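Local atomic coordinates of fluvirucin B1 DH domain from module 1 (Actinomadura vulgaris, PDB entry 6OBV), a protein that probably removes water from the beta-hydroxyacyl intermediate of module 1 during assembly of the polyketide fluvirucin B1, leaving a carbon-carbon double bond. Residues Gly41-Leu46 with Met52-Arg57. Sequence-based numbering, arbitrary orientation.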
loop_
_atom_site.group_PDB
_atom_site.type_symbol
_atom_site.label_atom_id
_atom_site.label_comp_id
_atom_site.label_asym_id
_atom_site.label_seq_id
_atom_site.Cartn_x
_atom_site.Cartn_y
_atom_site.Cartn_z
ATOM N N GLY A 41 -7.002 -0.570 7.551
ATOM C CA GLY A 41 -7.473 0.759 7.241
ATOM C C GLY A 41 -7.241 1.232 5.817
ATOM O O GLY A 41 -7.708 2.323 5.465
ATOM N N ALA A 42 -6.544 0.452 4.982
ATOM C CA ALA A 42 -6.211 0.936 3.643
ATOM C C ALA A 42 -6.123 -0.208 2.641
ATOM O O ALA A 42 -5.625 -1.288 2.963
ATOM C CB ALA A 42 -4.891 1.717 3.655
ATOM N N ALA A 43 -6.604 0.034 1.419
ATOM C CA ALA A 43 -6.431 -0.907 0.312
ATOM C C ALA A 43 -5.605 -0.238 -0.774
ATOM O O ALA A 43 -5.974 0.830 -1.271
ATOM C CB ALA A 43 -7.774 -1.373 -0.259
ATOM N N VAL A 44 -4.483 -0.841 -1.126
ATOM C CA VAL A 44 -3.637 -0.319 -2.187
ATOM C C VAL A 44 -3.761 -1.286 -3.357
ATOM O O VAL A 44 -3.214 -2.393 -3.331
ATOM C CB VAL A 44 -2.182 -0.143 -1.737
ATOM C CG1 VAL A 44 -1.329 0.344 -2.896
ATOM C CG2 VAL A 44 -2.098 0.843 -0.567
ATOM N N GLU A 45 -4.524 -0.895 -4.373
ATOM C CA GLU A 45 -4.492 -1.617 -5.637
ATOM C C GLU A 45 -3.102 -1.517 -6.245
ATOM O O GLU A 45 -2.498 -0.443 -6.268
ATOM C CB GLU A 45 -5.508 -1.030 -6.600
ATOM C CG GLU A 45 -6.943 -1.436 -6.347
ATOM C CD GLU A 45 -7.779 -1.394 -7.610
ATOM O OE1 GLU A 45 -7.205 -1.513 -8.716
ATOM O OE2 GLU A 45 -9.013 -1.245 -7.495
ATOM N N LEU A 46 -2.593 -2.636 -6.755
ATOM C CA LEU A 46 -1.276 -2.656 -7.385
ATOM C C LEU A 46 -1.425 -2.788 -8.891
ATOM O O LEU A 46 -1.365 -3.901 -9.433
ATOM C CB LEU A 46 -0.424 -3.792 -6.827
ATOM C CG LEU A 46 -0.153 -3.571 -5.352
ATOM C CD1 LEU A 46 0.645 -4.722 -4.758
ATOM C CD2 LEU A 46 0.571 -2.244 -5.206
ATOM N N MET A 52 -3.565 -6.680 -4.902
ATOM C CA MET A 52 -3.935 -5.718 -3.880
ATOM C C MET A 52 -3.167 -6.029 -2.613
ATOM O O MET A 52 -2.838 -7.188 -2.342
ATOM C CB MET A 52 -5.434 -5.778 -3.586
ATOM C CG MET A 52 -5.931 -4.775 -2.589
ATOM S SD MET A 52 -7.730 -4.782 -2.576
ATOM C CE MET A 52 -8.068 -4.230 -4.254
ATOM N N VAL A 53 -2.895 -4.991 -1.832
ATOM C CA VAL A 53 -2.364 -5.155 -0.487
ATOM C C VAL A 53 -3.203 -4.275 0.426
ATOM O O VAL A 53 -3.516 -3.127 0.081
ATOM C CB VAL A 53 -0.860 -4.822 -0.406
ATOM C CG1 VAL A 53 -0.604 -3.320 -0.624
ATOM C CG2 VAL A 53 -0.281 -5.283 0.912
ATOM N N LEU A 54 -3.664 -4.850 1.533
ATOM C CA LEU A 54 -4.368 -4.117 2.574
ATOM C C LEU A 54 -3.449 -4.013 3.774
ATOM O O LEU A 54 -2.748 -4.975 4.110
ATOM C CB LEU A 54 -5.667 -4.811 2.988
ATOM C CG LEU A 54 -6.788 -4.813 1.951
ATOM C CD1 LEU A 54 -6.522 -5.876 0.863
ATOM C CD2 LEU A 54 -8.122 -5.053 2.650
ATOM N N THR A 55 -3.455 -2.847 4.412
ATOM C CA THR A 55 -2.511 -2.544 5.471
ATOM C C THR A 55 -3.265 -2.120 6.719
ATOM O O THR A 55 -4.350 -1.542 6.635
ATOM C CB THR A 55 -1.566 -1.421 5.070
ATOM O OG1 THR A 55 -2.330 -0.200 4.975
ATOM C CG2 THR A 55 -0.909 -1.743 3.738
ATOM N N GLY A 56 -2.668 -2.392 7.874
ATOM C CA GLY A 56 -3.256 -1.952 9.115
ATOM C C GLY A 56 -2.246 -2.012 10.231
ATOM O O GLY A 56 -1.052 -2.226 10.006
ATOM N N ARG A 57 -2.737 -1.791 11.445
ATOM C CA ARG A 57 -1.884 -1.805 12.623
ATOM C C ARG A 57 -2.728 -2.213 13.823
ATOM O O ARG A 57 -3.923 -1.910 13.885
ATOM C CB ARG A 57 -1.212 -0.441 12.842
ATOM C CG ARG A 57 -1.681 0.299 14.068
ATOM C CD ARG A 57 -1.022 1.653 14.208
ATOM N NE ARG A 57 0.407 1.558 14.479
ATOM C CZ ARG A 57 1.214 2.612 14.605
ATOM N NH1 ARG A 57 0.728 3.844 14.482
ATOM N NH2 ARG A 57 2.511 2.439 14.849
#
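Val44 and Val53 face each other as an antiparallel hydrogen-bonded pair. Val44 N reaches Val53 O at 2.8 Å, with an N-H...O angle of 172°. Val53 N returns a bond to Val44 O at 3.0 Å. On the face of Ala42, Val44, Val53 and Thr55, Val53 CG1, placed between the backbone N and carbonyl carbon (chi1 68°), is the branch that meets Val44 CB at 3.7 Å. Ala42 O accepts Thr55 N at 3.0 Å and also meets Leu54 CA at 3.1 Å in a CA-H...O contact. On the face of Ala43, Glu45, Met52 and Leu54, Met52 runs out with CG anti to its backbone N (chi1 -177°), then bends at chi3. Its SD lies against Ala43 CB. Met52 CE crosses the Glu45 side chain and lies 3.7 Å from Glu45 CG. Strands 40-45 and 52-58 form a beta hairpin of the dehydratase domain. A classic beta bulge interrupts its regular pairing: Gly41 N bonds Thr55 O at 3.0 Å, while the bond from Ala42 N to this same oxygen is weak. Helix 79-92 covers Ala43, Met52 and Leu54 through Ala89 and Glu92. The second subunit packs on Ala42 and Val44 and reaches Glu45 through its Trp143. Thr55 OG1 is hydrogen-bonded to Leu30 O and Gln32 NE2 of the second subunit.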